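Local coordinates for aminopeptidase N (Francisella tularensis subsp. tularensis, PDB 5DLL), which probably helps break down intracellular peptides, as a zinc-dependent M1-family aminopeptidase that releases N-terminal amino acids, preferably alanine, at residues A[150-161]-A[183-194]; A[219-227]-A[238-246]. All blocks are in the same frame, centred on the assembly; numbering follows the deposited sequence.

In the fold
Following the chain from the N terminus, strand 150-160 runs out, the 21 residues between the segments contain strands 166-169 and 172-179 and no helix, and strand 183-191 returns beside 150-160, so interaction 1 closes an all-beta excursion. The chain then passes through strand 207-214 before interaction 2 opens. There strand 220-227 is followed by a short connection and helix 236-253, which folds back over it. The two contacts come in series, neither nested nor crossing. Their centres lie about 21 Å apart. The first pairs two strands of the large mixed sheet of the N-terminal domain; the second packs a helix on the separate sheet that contains 220-227, near the zinc site.

Interaction 1: A[150-161]-A[183-194]; sequences MAAFTVKIIADK and QHFAVWKDPFKK
Backbone pairing between Phe153 and Asp190, Val155 and Trp188, Ile157 and Ala186, and Ala159 and His184 zips strands 150-160 and 183-191 into an antiparallel pair. Asp190 N meets Phe153 O at 2.9 Å, whereas the return bond from Phe153 N is weak. A beta bulge between Ala151 and Phe153 shifts the register by two, and Ala151 then pairs with Lys194 beyond the corner at Phe192.

Charged groups gather at this end. Lys194 starts with CG between its backbone N and carbonyl carbon (chi1 69°), and its chain crosses Phe153 at about a right angle, with NZ 3.7 Å from Phe153 CB. The same ammonium makes a salt bridge to Asp190, NZ to OD2 3.1 Å, from above the carboxylate plane. Lys193 bends back so that its NZ donates to Met150 O at 3.0 Å.

A few apolar side chains touch as well. Thr154 CG2 meets Val187 CG1 at 3.9 Å, and Ile158 CG1 lies 4.1 Å from Phe185 CB. At the far end, the poorly ordered Lys161 lays its CG against the base of His184 (CG to CB 3.6 Å), while Lys161 NZ forms a salt bridge with Asp178.

The strands belong to the large mixed sheet of the N-terminal domain: 26-36 runs parallel to 150-160 on one side, 172-179 flanks 183-191 on the other, and strand 166-169 packs against the face bearing Val155, Ala186 and Trp188.

Interaction 2: A[219-227]-A[238-246]; sequences RKVSLEIYA and AMQAVKDSM
Leu223 pushes from strand 220-227 toward segment 238-246 of helix 236-253 and carries the largest share of this contact. Its CB lies 3.7 Å from Met239 SD, with Met239 CE also close. Beyond CB, CG stands anti to the carbonyl carbon, beside the backbone N (chi1 -53°), and there the side chain forks. The CD1 branch meets the tip of Val242, CD1 to CG1 3.9 Å, and also has Met239 SD and the aliphatic CG of Lys243 beside it. The CD2 branch slides past Met246 in the opposite direction, reaching its methyl at 3.7 Å from CD2 to CE. Leu223 thus sits between two thioethers: Met239 crosses it obliquely, its sulfur reaching both CB and CD1, and Met246 runs alongside CD2.

The methionines get there differently. Met239 leaves the helix to one side, and bends at chi2 (58°) and chi3 bring its sulfur round to Leu223. Met246 stays extended, so its CE also meets Val221 tip to tip, 3.8 Å from Val221 CG1. At the other end, Ile225 CD1 rests on the helix backbone, 3.5 Å from Met239 N, with Ala238 CB 3.9 Å from the same methyl.

The pair opens a beta-alpha-beta unit, in which helix 236-253 leads on to the parallel neighbour strand 261-267. Val242 touches Val307 and Met246 touches Tyr311, both on helix 297-312, which carries the zinc ligand His309.

No hydrogen bond or salt bridge joins the two segments. Lys243 sends its ammonium to Asp211 instead, so the contact rests on van der Waals packing of mostly buried methyl, methylene and thioether groups.

Interaction 1: A[150-161]-A[183-194]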
loop_
_atom_site.group_PDB
_atom_site.type_symbol
_atom_site.label_atom_id
_atom_site.label_comp_id
_atom_site.label_asym_id
_atom_site.label_seq_id
_atom_site.Cartn_x
_atom_site.Cartn_y
_atom_site.Cartn_z
ATOM N N MET A 150 23.093 -14.700 -2.479
ATOM C CA MET A 150 23.363 -13.548 -1.626
ATOM C C MET A 150 24.842 -13.482 -1.277
ATOM O O MET A 150 25.436 -14.491 -0.896
ATOM C CB MET A 150 22.566 -13.654 -0.330
ATOM C CG MET A 150 21.056 -13.743 -0.507
ATOM S SD MET A 150 20.237 -14.156 1.045
ATOM C CE MET A 150 21.005 -15.760 1.270
ATOM N N ALA A 151 25.417 -12.284 -1.370
ATOM C CA ALA A 151 26.854 -12.101 -1.212
ATOM C C ALA A 151 27.199 -10.857 -0.399
ATOM O O ALA A 151 26.410 -9.919 -0.314
ATOM C CB ALA A 151 27.501 -12.013 -2.577
ATOM N N ALA A 152 28.393 -10.869 0.192
ATOM C CA ALA A 152 28.930 -9.717 0.913
ATOM C C ALA A 152 29.560 -8.725 -0.069
ATOM O O ALA A 152 30.479 -9.074 -0.809
ATOM C CB ALA A 152 29.951 -10.173 1.940
ATOM N N PHE A 153 29.062 -7.489 -0.062
ATOM C CA PHE A 153 29.449 -6.476 -1.051
ATOM C C PHE A 153 30.460 -5.459 -0.521
ATOM O O PHE A 153 30.195 -4.784 0.472
ATOM C CB PHE A 153 28.212 -5.706 -1.533
ATOM C CG PHE A 153 27.437 -6.406 -2.615
ATOM C CD1 PHE A 153 26.586 -7.458 -2.310
ATOM C CD2 PHE A 153 27.537 -5.993 -3.937
ATOM C CE1 PHE A 153 25.856 -8.094 -3.301
ATOM C CE2 PHE A 153 26.807 -6.625 -4.932
ATOM C CZ PHE A 153 25.966 -7.676 -4.616
ATOM N N THR A 154 31.603 -5.351 -1.196
ATOM C CA THR A 154 32.499 -4.203 -1.045
ATOM C C THR A 154 32.435 -3.430 -2.347
ATOM O O THR A 154 32.505 -4.024 -3.417
ATOM C CB THR A 154 33.959 -4.623 -0.808
ATOM O OG1 THR A 154 34.015 -5.602 0.237
ATOM C CG2 THR A 154 34.819 -3.410 -0.438
ATOM N N VAL A 155 32.308 -2.109 -2.257
ATOM C CA VAL A 155 32.030 -1.280 -3.429
ATOM C C VAL A 155 32.847 0.011 -3.396
ATOM O O VAL A 155 32.636 0.841 -2.520
ATOM C CB VAL A 155 30.520 -0.912 -3.492
ATOM C CG1 VAL A 155 30.226 0.030 -4.657
ATOM C CG2 VAL A 155 29.652 -2.166 -3.572
ATOM N N LYS A 156 33.768 0.181 -4.345
ATOM C CA LYS A 156 34.466 1.462 -4.523
ATOM C C LYS A 156 33.763 2.293 -5.596
ATOM O O LYS A 156 33.239 1.739 -6.559
ATOM C CB LYS A 156 35.939 1.252 -4.904
ATOM C CG LYS A 156 36.763 2.538 -4.882
ATOM C CD LYS A 156 38.164 2.354 -5.445
ATOM C CE LYS A 156 39.015 1.407 -4.610
ATOM N NZ LYS A 156 40.457 1.514 -4.964
ATOM N N ILE A 157 33.757 3.615 -5.426
ATOM C CA ILE A 157 33.174 4.534 -6.410
ATOM C C ILE A 157 34.155 5.662 -6.716
ATOM O O ILE A 157 34.556 6.388 -5.810
ATOM C CB ILE A 157 31.853 5.164 -5.903
ATOM C CG1 ILE A 157 30.848 4.080 -5.499
ATOM C CG2 ILE A 157 31.244 6.072 -6.968
ATOM C CD1 ILE A 157 29.575 4.626 -4.887
ATOM N N ILE A 158 34.519 5.817 -7.990
ATOM C CA ILE A 158 35.403 6.902 -8.434
ATOM C C ILE A 158 34.614 7.873 -9.307
ATOM O O ILE A 158 33.869 7.444 -10.179
ATOM C CB ILE A 158 36.610 6.348 -9.219
ATOM C CG1 ILE A 158 37.375 5.329 -8.363
ATOM C CG2 ILE A 158 37.537 7.480 -9.641
ATOM C CD1 ILE A 158 38.440 4.555 -9.108
ATOM N N ALA A 159 34.771 9.175 -9.072
ATOM C CA ALA A 159 34.023 10.189 -9.829
ATOM C C ALA A 159 34.600 11.602 -9.685
ATOM O O ALA A 159 35.524 11.833 -8.907
ATOM C CB ALA A 159 32.561 10.184 -9.400
ATOM N N ASP A 160 34.037 12.537 -10.448
ATOM C CA ASP A 160 34.422 13.945 -10.388
ATOM C C ASP A 160 33.934 14.583 -9.082
ATOM O O ASP A 160 32.797 14.358 -8.669
ATOM C CB ASP A 160 33.832 14.689 -11.595
ATOM C CG ASP A 160 34.343 16.116 -11.722
ATOM O OD1 ASP A 160 35.576 16.321 -11.683
ATOM O OD2 ASP A 160 33.510 17.034 -11.874
ATOM N N LYS A 161 34.793 15.378 -8.447
ATOM C CA LYS A 161 34.461 16.041 -7.178
ATOM C C LYS A 161 33.471 17.181 -7.349
ATOM O O LYS A 161 32.542 17.331 -6.558
ATOM C CB LYS A 161 35.712 16.625 -6.530
ATOM C CG LYS A 161 36.750 15.601 -6.128
ATOM C CD LYS A 161 37.602 16.095 -4.967
ATOM C CE LYS A 161 36.825 16.094 -3.657
ATOM N NZ LYS A 161 37.721 16.238 -2.477
ATOM N N GLN A 183 39.490 14.364 -9.019
ATOM C CA GLN A 183 38.551 13.294 -8.661
ATOM C C GLN A 183 38.683 12.852 -7.202
ATOM O O GLN A 183 39.643 13.204 -6.511
ATOM C CB GLN A 183 38.732 12.091 -9.592
ATOM C CG GLN A 183 38.171 12.319 -10.988
ATOM C CD GLN A 183 38.041 11.037 -11.788
ATOM O OE1 GLN A 183 38.938 10.197 -11.782
ATOM N NE2 GLN A 183 36.919 10.883 -12.485
ATOM N N HIS A 184 37.695 12.085 -6.748
ATOM C CA HIS A 184 37.699 11.505 -5.408
ATOM C C HIS A 184 37.046 10.136 -5.431
ATOM O O HIS A 184 36.399 9.769 -6.412
ATOM C CB HIS A 184 37.000 12.425 -4.395
ATOM C CG HIS A 184 35.507 12.478 -4.524
ATOM N ND1 HIS A 184 34.673 12.527 -3.429
ATOM C CD2 HIS A 184 34.699 12.495 -5.612
ATOM C CE1 HIS A 184 33.416 12.574 -3.836
ATOM N NE2 HIS A 184 33.404 12.554 -5.156
ATOM N N PHE A 185 37.232 9.385 -4.352
ATOM C CA PHE A 185 36.653 8.051 -4.238
ATOM C C PHE A 185 36.076 7.794 -2.853
ATOM O O PHE A 185 36.297 8.566 -1.917
ATOM C CB PHE A 185 37.688 6.971 -4.585
ATOM C CG PHE A 185 38.668 6.682 -3.479
ATOM C CD1 PHE A 185 39.875 7.367 -3.404
ATOM C CD2 PHE A 185 38.389 5.717 -2.518
ATOM C CE1 PHE A 185 40.781 7.099 -2.389
ATOM C CE2 PHE A 185 39.291 5.444 -1.504
ATOM C CZ PHE A 185 40.489 6.136 -1.438
ATOM N N ALA A 186 35.332 6.698 -2.753
ATOM C CA ALA A 186 34.741 6.241 -1.501
ATOM C C ALA A 186 34.534 4.730 -1.569
ATOM O O ALA A 186 34.171 4.199 -2.618
ATOM C CB ALA A 186 33.417 6.947 -1.251
ATOM N N VAL A 187 34.776 4.043 -0.458
ATOM C CA VAL A 187 34.582 2.604 -0.389
ATOM C C VAL A 187 33.484 2.308 0.627
ATOM O O VAL A 187 33.556 2.755 1.774
ATOM C CB VAL A 187 35.879 1.871 0.001
ATOM C CG1 VAL A 187 35.711 0.362 -0.155
ATOM C CG2 VAL A 187 37.042 2.363 -0.850
ATOM N N TRP A 188 32.470 1.562 0.192
ATOM C CA TRP A 188 31.332 1.208 1.029
ATOM C C TRP A 188 31.279 -0.300 1.222
ATOM O O TRP A 188 31.048 -1.045 0.267
ATOM C CB TRP A 188 30.035 1.682 0.376
ATOM C CG TRP A 188 29.912 3.167 0.302
ATOM C CD1 TRP A 188 30.369 3.983 -0.693
ATOM C CD2 TRP A 188 29.287 4.017 1.266
ATOM N NE1 TRP A 188 30.069 5.292 -0.402
ATOM C CE2 TRP A 188 29.406 5.340 0.795
ATOM C CE3 TRP A 188 28.644 3.787 2.484
ATOM C CZ2 TRP A 188 28.899 6.429 1.498
ATOM C CZ3 TRP A 188 28.143 4.868 3.184
ATOM C CH2 TRP A 188 28.272 6.176 2.689
ATOM N N LYS A 189 31.491 -0.745 2.455
ATOM C CA LYS A 189 31.410 -2.164 2.792
ATOM C C LYS A 189 30.085 -2.482 3.474
ATOM O O LYS A 189 29.649 -1.755 4.362
ATOM C CB LYS A 189 32.578 -2.565 3.698
ATOM C CG LYS A 189 32.581 -4.031 4.101
ATOM C CD LYS A 189 33.962 -4.485 4.550
ATOM C CE LYS A 189 33.905 -5.810 5.297
ATOM N NZ LYS A 189 33.175 -6.865 4.538
ATOM N N ASP A 190 29.452 -3.566 3.040
ATOM C CA ASP A 190 28.232 -4.084 3.657
ATOM C C ASP A 190 28.494 -5.552 4.017
ATOM O O ASP A 190 28.439 -6.426 3.149
ATOM C CB ASP A 190 27.044 -3.957 2.694
ATOM C CG ASP A 190 25.723 -4.417 3.306
ATOM O OD1 ASP A 190 25.728 -5.083 4.361
ATOM O OD2 ASP A 190 24.666 -4.114 2.720
ATOM N N PRO A 191 28.775 -5.823 5.303
ATOM C CA PRO A 191 29.239 -7.143 5.739
ATOM C C PRO A 191 28.205 -8.258 5.699
ATOM O O PRO A 191 28.584 -9.426 5.790
ATOM C CB PRO A 191 29.683 -6.901 7.188
ATOM C CG PRO A 191 28.886 -5.733 7.644
ATOM C CD PRO A 191 28.648 -4.880 6.432
ATOM N N PHE A 192 26.924 -7.916 5.568
ATOM C CA PHE A 192 25.857 -8.920 5.588
ATOM C C PHE A 192 25.502 -9.345 4.175
ATOM O O PHE A 192 25.275 -8.501 3.306
ATOM C CB PHE A 192 24.607 -8.392 6.309
ATOM C CG PHE A 192 24.900 -7.779 7.655
ATOM C CD1 PHE A 192 25.124 -8.583 8.766
ATOM C CD2 PHE A 192 24.979 -6.396 7.803
ATOM C CE1 PHE A 192 25.410 -8.019 9.999
ATOM C CE2 PHE A 192 25.266 -5.831 9.031
ATOM C CZ PHE A 192 25.479 -6.642 10.131
ATOM N N LYS A 193 25.457 -10.660 3.966
ATOM C CA LYS A 193 25.043 -11.248 2.694
ATOM C C LYS A 193 23.677 -10.703 2.246
ATOM O O LYS A 193 22.730 -10.666 3.032
ATOM C CB LYS A 193 24.968 -12.773 2.814
ATOM C CG LYS A 193 26.312 -13.460 3.005
ATOM C CD LYS A 193 26.149 -14.893 3.501
ATOM C CE LYS A 193 25.648 -15.840 2.416
ATOM N NZ LYS A 193 26.644 -16.067 1.326
ATOM N N LYS A 194 23.590 -10.267 0.988
ATOM C CA LYS A 194 22.330 -9.806 0.410
ATOM C C LYS A 194 22.230 -10.172 -1.062
ATOM O O LYS A 194 23.252 -10.303 -1.739
ATOM C CB LYS A 194 22.177 -8.290 0.569
ATOM C CG LYS A 194 23.129 -7.436 -0.260
ATOM C CD LYS A 194 22.740 -5.966 -0.168
ATOM C CE LYS A 194 23.625 -5.067 -1.019
ATOM N NZ LYS A 194 24.865 -4.646 -0.307
#

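Interaction 2: A[219-227]-A[238-246]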
loop_
_atom_site.group_PDB
_atom_site.type_symbol
_atom_site.label_atom_id
_atom_site.label_comp_id
_atom_site.label_asym_id
_atom_site.label_seq_id
_atom_site.Cartn_x
_atom_site.Cartn_y
_atom_site.Cartn_z
ATOM N N ARG A 219 24.838 1.684 20.401
ATOM C CA ARG A 219 25.676 2.046 19.259
ATOM C C ARG A 219 25.136 3.293 18.573
ATOM O O ARG A 219 23.924 3.485 18.484
ATOM C CB ARG A 219 25.768 0.904 18.247
ATOM C CG ARG A 219 27.104 0.864 17.516
ATOM C CD ARG A 219 27.033 0.143 16.178
ATOM N NE ARG A 219 26.027 -0.920 16.167
ATOM C CZ ARG A 219 24.904 -0.918 15.446
ATOM N NH1 ARG A 219 24.604 0.089 14.630
ATOM N NH2 ARG A 219 24.072 -1.948 15.535
ATOM N N LYS A 220 26.049 4.126 18.080
ATOM C CA LYS A 220 25.705 5.383 17.422
ATOM C C LYS A 220 25.543 5.183 15.914
ATOM O O LYS A 220 26.498 4.834 15.216
ATOM C CB LYS A 220 26.796 6.413 17.697
ATOM C CG LYS A 220 26.454 7.828 17.264
ATOM C CD LYS A 220 27.627 8.776 17.475
ATOM C CE LYS A 220 28.825 8.390 16.619
ATOM N NZ LYS A 220 29.840 9.472 16.547
ATOM N N VAL A 221 24.324 5.410 15.425
ATOM C CA VAL A 221 23.981 5.215 14.016
ATOM C C VAL A 221 23.798 6.568 13.327
ATOM O O VAL A 221 22.942 7.359 13.720
ATOM C CB VAL A 221 22.680 4.390 13.872
ATOM C CG1 VAL A 221 22.254 4.295 12.413
ATOM C CG2 VAL A 221 22.863 2.996 14.460
ATOM N N SER A 222 24.593 6.828 12.293
ATOM C CA SER A 222 24.460 8.064 11.527
ATOM C C SER A 222 23.260 7.970 10.578
ATOM O O SER A 222 23.151 7.029 9.789
ATOM C CB SER A 222 25.744 8.357 10.747
ATOM O OG SER A 222 25.707 9.659 10.190
ATOM N N LEU A 223 22.350 8.935 10.687
ATOM C CA LEU A 223 21.192 9.031 9.798
ATOM C C LEU A 223 21.442 10.157 8.796
ATOM O O LEU A 223 21.938 11.225 9.169
ATOM C CB LEU A 223 19.913 9.293 10.599
ATOM C CG LEU A 223 19.613 8.335 11.760
ATOM C CD1 LEU A 223 18.248 8.642 12.363
ATOM C CD2 LEU A 223 19.672 6.877 11.326
ATOM N N GLU A 224 21.118 9.912 7.526
ATOM C CA GLU A 224 21.454 10.849 6.458
ATOM C C GLU A 224 20.402 10.854 5.354
ATOM O O GLU A 224 20.340 9.931 4.548
ATOM C CB GLU A 224 22.824 10.503 5.865
ATOM C CG GLU A 224 23.946 10.366 6.888
ATOM C CD GLU A 224 25.314 10.169 6.263
ATOM O OE1 GLU A 224 25.393 9.749 5.084
ATOM O OE2 GLU A 224 26.317 10.431 6.961
ATOM N N ILE A 225 19.576 11.895 5.325
ATOM C CA ILE A 225 18.657 12.115 4.210
ATOM C C ILE A 225 19.327 13.047 3.202
ATOM O O ILE A 225 19.821 14.111 3.576
ATOM C CB ILE A 225 17.315 12.720 4.676
ATOM C CG1 ILE A 225 16.573 11.721 5.569
ATOM C CG2 ILE A 225 16.448 13.096 3.479
ATOM C CD1 ILE A 225 15.275 12.246 6.148
ATOM N N TYR A 226 19.342 12.631 1.935
ATOM C CA TYR A 226 19.944 13.399 0.847
ATOM C C TYR A 226 18.891 13.798 -0.185
ATOM O O TYR A 226 18.090 12.969 -0.624
ATOM C CB TYR A 226 21.028 12.575 0.152
ATOM C CG TYR A 226 22.290 12.388 0.962
ATOM C CD1 TYR A 226 23.297 13.348 0.944
ATOM C CD2 TYR A 226 22.485 11.246 1.731
ATOM C CE1 TYR A 226 24.460 13.183 1.679
ATOM C CE2 TYR A 226 23.645 11.070 2.472
ATOM C CZ TYR A 226 24.630 12.041 2.444
ATOM O OH TYR A 226 25.786 11.874 3.178
ATOM N N ALA A 227 18.903 15.069 -0.573
ATOM C CA ALA A 227 18.011 15.579 -1.615
ATOM C C ALA A 227 18.549 16.898 -2.164
ATOM O O ALA A 227 19.495 17.464 -1.620
ATOM C CB ALA A 227 16.605 15.769 -1.067
ATOM N N ALA A 238 10.381 13.349 7.706
ATOM C CA ALA A 238 10.870 12.020 7.334
ATOM C C ALA A 238 11.947 11.519 8.296
ATOM O O ALA A 238 11.938 10.355 8.693
ATOM C CB ALA A 238 11.409 12.038 5.916
ATOM N N MET A 239 12.876 12.398 8.663
ATOM C CA MET A 239 13.914 12.057 9.631
ATOM C C MET A 239 13.284 11.566 10.924
ATOM O O MET A 239 13.748 10.592 11.516
ATOM C CB MET A 239 14.809 13.268 9.920
ATOM C CG MET A 239 15.934 12.996 10.915
ATOM S SD MET A 239 17.048 11.663 10.416
ATOM C CE MET A 239 18.196 12.573 9.388
ATOM N N GLN A 240 12.220 12.241 11.352
ATOM C CA GLN A 240 11.478 11.825 12.536
ATOM C C GLN A 240 10.839 10.450 12.343
ATOM O O GLN A 240 10.864 9.626 13.254
ATOM C CB GLN A 240 10.408 12.858 12.906
ATOM C CG GLN A 240 9.889 12.719 14.328
ATOM C CD GLN A 240 11.007 12.733 15.355
ATOM O OE1 GLN A 240 11.827 13.654 15.389
ATOM N NE2 GLN A 240 11.055 11.697 16.189
ATOM N N ALA A 241 10.279 10.207 11.159
ATOM C CA ALA A 241 9.705 8.899 10.819
ATOM C C ALA A 241 10.738 7.774 10.878
ATOM O O ALA A 241 10.394 6.634 11.195
ATOM C CB ALA A 241 9.052 8.941 9.448
ATOM N N VAL A 242 11.997 8.095 10.583
ATOM C CA VAL A 242 13.091 7.124 10.693
ATOM C C VAL A 242 13.358 6.765 12.158
ATOM O O VAL A 242 13.583 5.597 12.492
ATOM C CB VAL A 242 14.385 7.657 10.040
ATOM C CG1 VAL A 242 15.562 6.725 10.302
ATOM C CG2 VAL A 242 14.185 7.842 8.542
ATOM N N LYS A 243 13.332 7.769 13.027
ATOM C CA LYS A 243 13.538 7.550 14.462
ATOM C C LYS A 243 12.383 6.770 15.089
ATOM O O LYS A 243 12.602 5.867 15.896
ATOM C CB LYS A 243 13.710 8.887 15.180
ATOM C CG LYS A 243 14.954 9.658 14.765
ATOM C CD LYS A 243 15.007 11.012 15.449
ATOM C CE LYS A 243 16.317 11.726 15.165
ATOM N NZ LYS A 243 16.202 13.187 15.424
ATOM N N ASP A 244 11.158 7.125 14.712
ATOM C CA ASP A 244 9.958 6.407 15.154
ATOM C C ASP A 244 9.996 4.948 14.693
ATOM O O ASP A 244 9.615 4.046 15.438
ATOM C CB ASP A 244 8.684 7.063 14.598
ATOM C CG ASP A 244 8.550 8.545 14.970
ATOM O OD1 ASP A 244 9.021 8.963 16.058
ATOM O OD2 ASP A 244 7.956 9.292 14.158
ATOM N N SER A 245 10.446 4.734 13.456
ATOM C CA SER A 245 10.549 3.397 12.870
ATOM C C SER A 245 11.563 2.535 13.603
ATOM O O SER A 245 11.280 1.391 13.950
ATOM C CB SER A 245 10.966 3.488 11.402
ATOM O OG SER A 245 10.064 4.284 10.661
ATOM N N MET A 246 12.751 3.095 13.813
ATOM C CA MET A 246 13.853 2.381 14.447
ATOM C C MET A 246 13.505 1.961 15.871
ATOM O O MET A 246 13.745 0.815 16.262
ATOM C CB MET A 246 15.114 3.251 14.453
ATOM C CG MET A 246 15.955 3.153 13.192
ATOM S SD MET A 246 17.307 4.345 13.152
ATOM C CE MET A 246 18.506 3.462 12.160
#